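Local atomic coordinates of phosphatase (Thermotoga maritima, PDB entry 1NF2), a protein that probably acts as a magnesium-dependent phosphatase of the haloacid dehalogenase (HAD) family, and binds magnesium through a cluster of aspartates. Residues A[244-249]-A[255-260]; A[220-225]-A[236-241]; A[23-28]-A[54-59]. All coordinates share one frame; numbering follows the deposited sequence.

Interaction 1: A[244-249]-A[255-260]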
loop_
_atom_site.group_PDB
_atom_site.type_symbol
_atom_site.label_atom_id
_atom_site.label_comp_id
_atom_site.label_asym_id
_atom_site.label_seq_id
_atom_site.Cartn_x
_atom_site.Cartn_y
_atom_site.Cartn_z
ATOM N N ILE A 244 8.719 -17.390 10.977
ATOM C CA ILE A 244 8.273 -17.248 12.359
ATOM C C ILE A 244 6.927 -16.538 12.393
ATOM O O ILE A 244 6.687 -15.620 11.612
ATOM C CB ILE A 244 9.257 -16.366 13.183
ATOM C CG1 ILE A 244 10.691 -16.886 13.040
ATOM C CG2 ILE A 244 8.823 -16.345 14.647
ATOM C CD1 ILE A 244 10.920 -18.260 13.640
ATOM N N VAL A 245 6.047 -16.960 13.292
ATOM C CA VAL A 245 4.752 -16.300 13.450
ATOM C C VAL A 245 4.774 -15.683 14.851
ATOM O O VAL A 245 4.748 -16.376 15.866
ATOM C CB VAL A 245 3.578 -17.295 13.289
ATOM C CG1 VAL A 245 3.911 -18.592 13.956
ATOM C CG2 VAL A 245 2.292 -16.700 13.884
ATOM N N THR A 246 4.856 -14.365 14.881
ATOM C CA THR A 246 4.933 -13.623 16.122
ATOM C C THR A 246 3.543 -13.394 16.695
ATOM O O THR A 246 2.584 -14.088 16.329
ATOM C CB THR A 246 5.664 -12.277 15.881
ATOM O OG1 THR A 246 5.856 -11.594 17.129
ATOM C CG2 THR A 246 4.870 -11.389 14.912
ATOM N N LEU A 247 3.440 -12.434 17.604
ATOM C CA LEU A 247 2.167 -12.114 18.222
ATOM C C LEU A 247 1.301 -11.315 17.259
ATOM O O LEU A 247 1.664 -11.067 16.107
ATOM C CB LEU A 247 2.382 -11.300 19.498
ATOM C CG LEU A 247 3.210 -11.967 20.601
ATOM C CD1 LEU A 247 3.302 -11.033 21.797
ATOM C CD2 LEU A 247 2.572 -13.294 21.001
ATOM N N THR A 248 0.152 -10.900 17.762
ATOM C CA THR A 248 -0.812 -10.132 17.003
ATOM C C THR A 248 -0.378 -8.667 16.867
ATOM O O THR A 248 0.493 -8.200 17.598
ATOM C CB THR A 248 -2.184 -10.253 17.710
ATOM O OG1 THR A 248 -3.114 -10.898 16.835
ATOM C CG2 THR A 248 -2.693 -8.912 18.155
ATOM N N ASN A 249 -0.980 -7.946 15.927
ATOM C CA ASN A 249 -0.645 -6.542 15.724
ATOM C C ASN A 249 -1.248 -5.659 16.818
ATOM O O ASN A 249 -0.860 -4.503 16.976
ATOM C CB ASN A 249 -1.119 -6.061 14.340
ATOM C CG ASN A 249 -2.635 -6.041 14.206
ATOM O OD1 ASN A 249 -3.214 -5.057 13.732
ATOM N ND2 ASN A 249 -3.280 -7.125 14.611
ATOM N N SER A 255 7.607 -6.102 17.965
ATOM C CA SER A 255 8.651 -6.026 18.989
ATOM C C SER A 255 9.046 -7.403 19.497
ATOM O O SER A 255 10.223 -7.696 19.669
ATOM C CB SER A 255 8.180 -5.195 20.192
ATOM O OG SER A 255 8.150 -3.809 19.905
ATOM N N TYR A 256 8.049 -8.244 19.735
ATOM C CA TYR A 256 8.283 -9.578 20.264
ATOM C C TYR A 256 9.352 -10.368 19.508
ATOM O O TYR A 256 10.144 -11.085 20.120
ATOM C CB TYR A 256 6.966 -10.350 20.298
ATOM C CG TYR A 256 7.007 -11.607 21.136
ATOM C CD1 TYR A 256 7.381 -12.829 20.582
ATOM C CD2 TYR A 256 6.669 -11.574 22.489
ATOM C CE1 TYR A 256 7.415 -13.992 21.352
ATOM C CE2 TYR A 256 6.701 -12.730 23.273
ATOM C CZ TYR A 256 7.075 -13.935 22.697
ATOM O OH TYR A 256 7.117 -15.079 23.463
ATOM N N VAL A 257 9.383 -10.236 18.186
ATOM C CA VAL A 257 10.377 -10.940 17.379
ATOM C C VAL A 257 11.554 -10.022 17.064
ATOM O O VAL A 257 12.710 -10.451 17.042
ATOM C CB VAL A 257 9.765 -11.448 16.037
ATOM C CG1 VAL A 257 10.878 -11.811 15.049
ATOM C CG2 VAL A 257 8.898 -12.661 16.295
ATOM N N LEU A 258 11.249 -8.751 16.838
ATOM C CA LEU A 258 12.264 -7.768 16.514
ATOM C C LEU A 258 13.383 -7.721 17.550
ATOM O O LEU A 258 14.555 -7.589 17.204
ATOM C CB LEU A 258 11.609 -6.395 16.378
ATOM C CG LEU A 258 12.436 -5.254 15.802
ATOM C CD1 LEU A 258 13.059 -5.655 14.462
ATOM C CD2 LEU A 258 11.525 -4.041 15.642
ATOM N N GLU A 259 13.024 -7.842 18.822
ATOM C CA GLU A 259 14.020 -7.797 19.885
ATOM C C GLU A 259 14.941 -9.011 19.927
ATOM O O GLU A 259 16.004 -8.951 20.541
ATOM C CB GLU A 259 13.339 -7.648 21.250
ATOM C CG GLU A 259 12.365 -6.498 21.326
ATOM C CD GLU A 259 11.803 -6.304 22.713
ATOM O OE1 GLU A 259 11.461 -7.317 23.360
ATOM O OE2 GLU A 259 11.694 -5.138 23.151
ATOM N N ARG A 260 14.549 -10.108 19.283
ATOM C CA ARG A 260 15.373 -11.319 19.307
ATOM C C ARG A 260 16.213 -11.573 18.045
ATOM O O ARG A 260 17.096 -12.439 18.043
ATOM C CB ARG A 260 14.493 -12.553 19.565
ATOM C CG ARG A 260 13.535 -12.454 20.768
ATOM C CD ARG A 260 14.184 -11.842 22.029
ATOM N NE ARG A 260 15.413 -12.511 22.458
ATOM C CZ ARG A 260 16.120 -12.153 23.531
ATOM N NH1 ARG A 260 15.715 -11.136 24.284
ATOM N NH2 ARG A 260 17.239 -12.803 23.849
#
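Three side chains of the 244-249 segment, I244, T246 and L247, receive two consecutive residues of the helix 253-258, Y256 and V257, in an apolar contact with one aromatic element.

The aromatic element is a CH-pi contact. The branch carbon CG of L247 stands over one face of the Y256 ring, 4.1 Å from the ring centroid and displaced toward its rim, while L247 CD1 comes down on ring atom CD2 of Y256 at 3.5 Å. Y256 is turned for this by its first torsion: CG lies anti to the backbone N (chi1 -165°), which swings the ring out from the helix and over L247.

The aliphatic part centres on V257. Its CG2 methyl is pressed against T246 CB at 3.3 Å, closer than carbons normally approach, and the same methyl meets I244 CG2 at 4.0 Å. V257 thus packs against both I244 of the strand and T246 just beyond it, and it also reaches V229 on the neighbouring strand 227-230.

The polar element belongs to T246. Its OG1 sits 3.6 Å from Y256 CB, but it spends its hydrogen bond on the carbonyl of G253, in the first turn of the helix, so the hydroxyl ties the loop to the helix while its carbon side packs.

Taken as a whole, the contact lays the last helix of the chain, 253-258, over one face of the sheet, beside its outermost parallel strand 244-245, in the Rossmann-like alpha/beta core characteristic of HAD hydrolases.

Interaction 2: A[220-225]-A[236-241]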
loop_
_atom_site.group_PDB
_atom_site.type_symbol
_atom_site.label_atom_id
_atom_site.label_comp_id
_atom_site.label_asym_id
_atom_site.label_seq_id
_atom_site.Cartn_x
_atom_site.Cartn_y
_atom_site.Cartn_z
ATOM N N PHE A 220 4.092 -11.145 -1.440
ATOM C CA PHE A 220 4.997 -10.825 -2.539
ATOM C C PHE A 220 6.365 -10.368 -2.021
ATOM O O PHE A 220 7.383 -10.625 -2.661
ATOM C CB PHE A 220 4.388 -9.727 -3.425
ATOM C CG PHE A 220 3.233 -10.192 -4.283
ATOM C CD1 PHE A 220 3.461 -10.898 -5.461
ATOM C CD2 PHE A 220 1.917 -9.912 -3.915
ATOM C CE1 PHE A 220 2.390 -11.316 -6.270
ATOM C CE2 PHE A 220 0.844 -10.321 -4.708
ATOM C CZ PHE A 220 1.079 -11.026 -5.891
ATOM N N MET A 221 6.390 -9.683 -0.876
ATOM C CA MET A 221 7.647 -9.200 -0.300
ATOM C C MET A 221 8.499 -10.332 0.270
ATOM O O MET A 221 9.728 -10.250 0.290
ATOM C CB MET A 221 7.381 -8.164 0.801
ATOM C CG MET A 221 6.811 -6.836 0.279
ATOM S SD MET A 221 6.821 -5.473 1.469
ATOM C CE MET A 221 7.816 -4.499 0.761
ATOM N N PHE A 222 7.836 -11.385 0.737
ATOM C CA PHE A 222 8.518 -12.534 1.311
ATOM C C PHE A 222 9.589 -13.117 0.406
ATOM O O PHE A 222 10.655 -13.531 0.877
ATOM C CB PHE A 222 7.511 -13.633 1.648
ATOM C CG PHE A 222 6.871 -13.485 2.997
ATOM C CD1 PHE A 222 6.098 -14.509 3.518
ATOM C CD2 PHE A 222 7.048 -12.334 3.749
ATOM C CE1 PHE A 222 5.512 -14.394 4.767
ATOM C CE2 PHE A 222 6.466 -12.210 5.000
ATOM C CZ PHE A 222 5.697 -13.244 5.508
ATOM N N GLU A 223 9.295 -13.156 -0.891
ATOM C CA GLU A 223 10.215 -13.712 -1.875
ATOM C C GLU A 223 11.490 -12.892 -1.984
ATOM O O GLU A 223 12.508 -13.374 -2.476
ATOM C CB GLU A 223 9.534 -13.783 -3.244
ATOM C CG GLU A 223 8.049 -14.137 -3.187
ATOM C CD GLU A 223 7.767 -15.443 -2.461
ATOM O OE1 GLU A 223 6.575 -15.777 -2.290
ATOM O OE2 GLU A 223 8.728 -16.137 -2.063
ATOM N N GLU A 224 11.431 -11.651 -1.519
ATOM C CA GLU A 224 12.578 -10.753 -1.570
ATOM C C GLU A 224 13.305 -10.572 -0.230
ATOM O O GLU A 224 14.143 -9.678 -0.096
ATOM C CB GLU A 224 12.120 -9.383 -2.065
ATOM C CG GLU A 224 11.385 -9.414 -3.395
ATOM C CD GLU A 224 12.206 -10.065 -4.493
ATOM O OE1 GLU A 224 13.389 -9.705 -4.638
ATOM O OE2 GLU A 224 11.667 -10.933 -5.210
ATOM N N ALA A 225 13.003 -11.406 0.761
ATOM C CA ALA A 225 13.645 -11.255 2.069
ATOM C C ALA A 225 14.344 -12.505 2.589
ATOM O O ALA A 225 13.993 -13.629 2.221
ATOM C CB ALA A 225 12.612 -10.785 3.092
ATOM N N GLU A 236 -3.908 -17.740 6.862
ATOM C CA GLU A 236 -3.228 -19.022 6.878
ATOM C C GLU A 236 -2.088 -19.131 5.866
ATOM O O GLU A 236 -0.991 -19.577 6.197
ATOM C CB GLU A 236 -4.258 -20.132 6.645
ATOM C CG GLU A 236 -5.483 -19.709 5.800
ATOM C CD GLU A 236 -6.476 -18.808 6.552
ATOM O OE1 GLU A 236 -6.976 -19.224 7.620
ATOM O OE2 GLU A 236 -6.765 -17.688 6.072
ATOM N N LYS A 237 -2.350 -18.709 4.636
ATOM C CA LYS A 237 -1.356 -18.776 3.577
ATOM C C LYS A 237 -0.060 -18.033 3.929
ATOM O O LYS A 237 1.027 -18.510 3.626
ATOM C CB LYS A 237 -1.949 -18.212 2.280
ATOM C CG LYS A 237 -1.180 -18.591 1.028
ATOM C CD LYS A 237 -1.773 -17.950 -0.219
ATOM C CE LYS A 237 -0.980 -18.350 -1.458
ATOM N NZ LYS A 237 -1.381 -17.580 -2.670
ATOM N N VAL A 238 -0.177 -16.868 4.555
ATOM C CA VAL A 238 0.995 -16.080 4.926
ATOM C C VAL A 238 1.825 -16.747 6.015
ATOM O O VAL A 238 3.056 -16.746 5.955
ATOM C CB VAL A 238 0.587 -14.657 5.386
ATOM C CG1 VAL A 238 1.740 -13.980 6.153
ATOM C CG2 VAL A 238 0.231 -13.821 4.167
ATOM N N LYS A 239 1.154 -17.326 7.004
ATOM C CA LYS A 239 1.862 -17.986 8.087
ATOM C C LYS A 239 2.659 -19.179 7.583
ATOM O O LYS A 239 3.789 -19.417 8.022
ATOM C CB LYS A 239 0.875 -18.431 9.164
ATOM C CG LYS A 239 0.129 -17.269 9.781
ATOM C CD LYS A 239 -0.387 -17.589 11.169
ATOM C CE LYS A 239 -1.891 -17.664 11.192
ATOM N NZ LYS A 239 -2.406 -17.442 12.569
ATOM N N GLU A 240 2.073 -19.917 6.645
ATOM C CA GLU A 240 2.720 -21.099 6.089
ATOM C C GLU A 240 3.927 -20.760 5.221
ATOM O O GLU A 240 4.758 -21.618 4.950
ATOM C CB GLU A 240 1.706 -21.917 5.283
ATOM C CG GLU A 240 0.523 -22.376 6.113
ATOM C CD GLU A 240 -0.489 -23.165 5.311
ATOM O OE1 GLU A 240 -0.930 -22.667 4.251
ATOM O OE2 GLU A 240 -0.853 -24.276 5.745
ATOM N N ALA A 241 4.027 -19.510 4.791
ATOM C CA ALA A 241 5.151 -19.086 3.961
ATOM C C ALA A 241 6.191 -18.352 4.793
ATOM O O ALA A 241 7.278 -18.050 4.311
ATOM C CB ALA A 241 4.663 -18.176 2.841
#
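F222 carries the whole of this contact from its side, pushing its ring edge-first against the helix 236-241, where V238 and A241 meet it one helical turn apart. Ring atom CE1 of F222 lies 3.6 Å from the backbone oxygen of V238, which sits at the ring edge, near the ring plane. The same CE1 is 4.0 Å from V238 CG1: a chi1 of 163° sets this methyl beside the carbonyl carbon of V238, where methyl and oxygen can meet one ring atom together. The two side chains cross at about a right angle. Further along the rim, F222 CD1 touches the CB methyl of A241 at 4.0 Å, also in the plane of the ring, and lies 3.8 Å from A241 O.

Both carbonyls have other work. V238 O accepts the backbone N-H of A241 at 3.2 Å, and A241 O takes a hydrogen bond from NE of R228, a residue whose side chain also packs on F222.

One shell out, the ring is backed by V211 on strand 209-213, and V238 rests on A230 of strand 227-230. F222 begins a type I turn that runs to A225, in which A225 N bonds to F222 O. A salt bridge from K237 NZ to E216 adds a charged link between the two helices. D214, a ligand of the bound magnesium ion, lies about 6 Å from V238, and D218, a magnesium-binding aspartate that does not hold the ion in this model, about 5 Å from F222, side chain to side chain.

The chemistry is therefore that of an aromatic rim meeting methyls and carbonyl oxygens. The weakly positive ring hydrogens of F222 probably favour the neighbouring oxygen of V238 electrostatically, so that an apolar residue can cover a polar backbone atom.

Interaction 3: A[23-28]-A[54-59]. With SO4 (sulfate ion), chain E.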
loop_
_atom_site.group_PDB
_atom_site.type_symbol
_atom_site.label_atom_id
_atom_site.label_comp_id
_atom_site.label_asym_id
_atom_site.label_seq_id
_atom_site.Cartn_x
_atom_site.Cartn_y
_atom_site.Cartn_z
ATOM N N LYS A 23 6.037 0.434 22.547
ATOM C CA LYS A 23 7.079 -0.581 22.499
ATOM C C LYS A 23 7.629 -0.701 21.066
ATOM O O LYS A 23 8.849 -0.630 20.852
ATOM C CB LYS A 23 6.540 -1.928 22.988
ATOM C CG LYS A 23 7.593 -3.030 23.034
ATOM C CD LYS A 23 7.001 -4.391 23.391
ATOM C CE LYS A 23 6.779 -4.557 24.881
ATOM N NZ LYS A 23 5.924 -3.483 25.448
ATOM N N ASP A 24 6.736 -0.858 20.087
ATOM C CA ASP A 24 7.166 -0.983 18.690
ATOM C C ASP A 24 7.851 0.292 18.226
ATOM O O ASP A 24 8.853 0.244 17.510
ATOM C CB ASP A 24 5.984 -1.280 17.752
ATOM C CG ASP A 24 5.423 -2.682 17.930
ATOM O OD1 ASP A 24 6.124 -3.565 18.479
ATOM O OD2 ASP A 24 4.269 -2.902 17.502
ATOM N N ARG A 25 7.309 1.437 18.629
ATOM C CA ARG A 25 7.908 2.708 18.243
ATOM C C ARG A 25 9.346 2.784 18.738
ATOM O O ARG A 25 10.257 3.059 17.961
ATOM C CB ARG A 25 7.120 3.886 18.819
ATOM C CG ARG A 25 7.654 5.241 18.375
ATOM C CD ARG A 25 7.015 6.390 19.144
ATOM N NE ARG A 25 7.401 6.393 20.553
ATOM C CZ ARG A 25 8.587 6.785 21.015
ATOM N NH1 ARG A 25 9.526 7.220 20.181
ATOM N NH2 ARG A 25 8.838 6.735 22.314
ATOM N N ARG A 26 9.558 2.539 20.030
ATOM C CA ARG A 26 10.913 2.611 20.572
ATOM C C ARG A 26 11.902 1.649 19.911
ATOM O O ARG A 26 13.060 2.002 19.693
ATOM C CB ARG A 26 10.904 2.404 22.089
ATOM C CG ARG A 26 10.628 3.684 22.859
ATOM C CD ARG A 26 10.883 3.500 24.344
ATOM N NE ARG A 26 9.659 3.248 25.095
ATOM C CZ ARG A 26 8.913 4.195 25.658
ATOM N NH1 ARG A 26 9.265 5.472 25.561
ATOM N NH2 ARG A 26 7.815 3.861 26.319
ATOM N N ASN A 27 11.454 0.444 19.582
ATOM C CA ASN A 27 12.349 -0.511 18.938
ATOM C C ASN A 27 12.732 -0.059 17.539
ATOM O O ASN A 27 13.874 -0.251 17.112
ATOM C CB ASN A 27 11.716 -1.898 18.890
ATOM C CG ASN A 27 11.854 -2.637 20.203
ATOM O OD1 ASN A 27 12.956 -2.757 20.736
ATOM N ND2 ASN A 27 10.739 -3.139 20.730
ATOM N N ILE A 28 11.787 0.547 16.825
ATOM C CA ILE A 28 12.077 1.033 15.483
ATOM C C ILE A 28 13.094 2.168 15.602
ATOM O O ILE A 28 14.076 2.208 14.859
ATOM C CB ILE A 28 10.813 1.574 14.770
ATOM C CG1 ILE A 28 9.734 0.486 14.697
ATOM C CG2 ILE A 28 11.181 2.058 13.375
ATOM C CD1 ILE A 28 10.151 -0.783 13.984
ATOM N N LYS A 54 4.551 11.228 12.313
ATOM C CA LYS A 54 3.828 11.303 13.576
ATOM C C LYS A 54 4.522 10.563 14.719
ATOM O O LYS A 54 4.614 11.078 15.832
ATOM C CB LYS A 54 2.418 10.743 13.405
ATOM C CG LYS A 54 1.605 10.680 14.688
ATOM C CD LYS A 54 0.236 10.080 14.414
ATOM C CE LYS A 54 -0.627 10.035 15.657
ATOM N NZ LYS A 54 -1.923 9.380 15.340
ATOM N N TYR A 55 5.001 9.355 14.444
ATOM C CA TYR A 55 5.665 8.541 15.461
ATOM C C TYR A 55 7.175 8.742 15.487
ATOM O O TYR A 55 7.831 8.477 16.491
ATOM C CB TYR A 55 5.312 7.065 15.246
ATOM C CG TYR A 55 3.864 6.757 15.559
ATOM C CD1 TYR A 55 3.425 6.640 16.879
ATOM C CD2 TYR A 55 2.921 6.625 14.538
ATOM C CE1 TYR A 55 2.079 6.400 17.173
ATOM C CE2 TYR A 55 1.575 6.385 14.822
ATOM C CZ TYR A 55 1.164 6.274 16.137
ATOM O OH TYR A 55 -0.161 6.040 16.408
ATOM N N PHE A 56 7.716 9.208 14.371
ATOM C CA PHE A 56 9.139 9.492 14.248
ATOM C C PHE A 56 9.125 10.802 13.474
ATOM O O PHE A 56 8.438 10.916 12.467
ATOM C CB PHE A 56 9.857 8.411 13.425
ATOM C CG PHE A 56 9.399 7.009 13.721
ATOM C CD1 PHE A 56 8.223 6.513 13.158
ATOM C CD2 PHE A 56 10.132 6.187 14.570
ATOM C CE1 PHE A 56 7.785 5.219 13.437
ATOM C CE2 PHE A 56 9.705 4.893 14.857
ATOM C CZ PHE A 56 8.527 4.406 14.288
ATOM N N LYS A 57 9.860 11.799 13.932
ATOM C CA LYS A 57 9.860 13.079 13.232
ATOM C C LYS A 57 10.729 13.022 11.983
ATOM O O LYS A 57 11.689 13.778 11.848
ATOM C CB LYS A 57 10.343 14.185 14.172
ATOM C CG LYS A 57 9.351 14.551 15.281
ATOM C CD LYS A 57 8.885 13.342 16.087
ATOM C CE LYS A 57 10.046 12.572 16.715
ATOM N NZ LYS A 57 10.877 13.409 17.626
ATOM N N ARG A 58 10.382 12.123 11.063
ATOM C CA ARG A 58 11.140 11.963 9.827
ATOM C C ARG A 58 10.450 11.001 8.860
ATOM O O ARG A 58 9.410 10.434 9.168
ATOM C CB ARG A 58 12.532 11.418 10.144
ATOM C CG ARG A 58 12.489 10.112 10.915
ATOM C CD ARG A 58 13.810 9.363 10.844
ATOM N NE ARG A 58 14.107 8.923 9.481
ATOM C CZ ARG A 58 15.117 8.122 9.152
ATOM N NH1 ARG A 58 15.935 7.664 10.091
ATOM N NH2 ARG A 58 15.311 7.781 7.882
ATOM N N THR A 59 11.043 10.817 7.686
ATOM C CA THR A 59 10.492 9.893 6.707
ATOM C C THR A 59 11.534 8.816 6.439
ATOM O O THR A 59 12.720 9.001 6.718
ATOM C CB THR A 59 10.112 10.605 5.379
ATOM O OG1 THR A 59 11.274 11.215 4.798
ATOM C CG2 THR A 59 9.048 11.673 5.641
HETATM S S SO4 E . 11.553 7.954 24.825
HETATM O O1 SO4 E . 12.526 8.939 24.310
HETATM O O2 SO4 E . 10.228 8.237 24.248
HETATM O O3 SO4 E . 11.978 6.591 24.446
HETATM O O4 SO4 E . 11.475 8.051 26.295
#
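The F56 ring and the Y55 carbonyl, at the end of the helix 45-55, meet R25 and I28, one turn apart on the helix 22-31, so that two helices of the HAD alpha/beta core are joined beside strand 36-40. F56 is the first residue to leave the helical conformation.

The tight part is built on F56 and the first methylenes of R25. The CE2 corner of the F56 ring approaches I28 at both CB and CG2, each at 3.5 Å, and the two side chains cross at about a right angle. F56 CG stands anti to the carbonyl carbon, which sends the ring back toward the 23-28 helix. R25 O is also close to this corner, 3.6 Å from CE2 of F56, and R25 CG lies 4.1 Å from the same CE2. R25 CD completes the packed part, 3.5 Å from Y55 O. Behind the pair, I28 packs on V37 and F56 on F39 of the central sheet, while F60 meets F56 edge-to-face.

The looser side holds the Y55 ring, whose edge R25 CD only brushes, with CD1 of Y55 at 4.3 Å, and the far end of the arginine. The chain of R25 bends at chi3 (67°), carrying the guanidinium to a sulfate ion, probably taken up from the crystallisation liquor. R25 NH2 also forms a salt bridge with E22. With an alanine in place of R25, the backbone oxygen of Y55 would probably be uncovered, and E22 and the sulfate left without this cationic partner.

R25 and R26 hold the sulfate by different oxygens, each at the guanidinium edge: R26 NH1 bonds to O3 at 3.1 Å in a nearly straight line (165°), whereas R25 NH2 reaches O2 at 2.8 Å with a more bent N-H...O angle of 131°.

The three contacts show how one alpha/beta core is closed by short elements packed around its sheet. Interactions 1 and 2 are adjacent in the chain and touch, V245 CG2 meeting K239 CD at 3.9 Å. Interaction 1 is joined more firmly to interaction 3: S255 OG lies 2.5 Å from D24 OD1 and 2.8 Å from N27 ND2, both probable hydrogen bonds between the helices 253-258 and 22-31. Interactions 2 and 3 do not meet, their nearest atoms being about 14 Å apart. Relative to the bound magnesium ion, V238 of interaction 2 is nearer, its side chain about 9 Å away, than T246 of interaction 1, at about 13 Å.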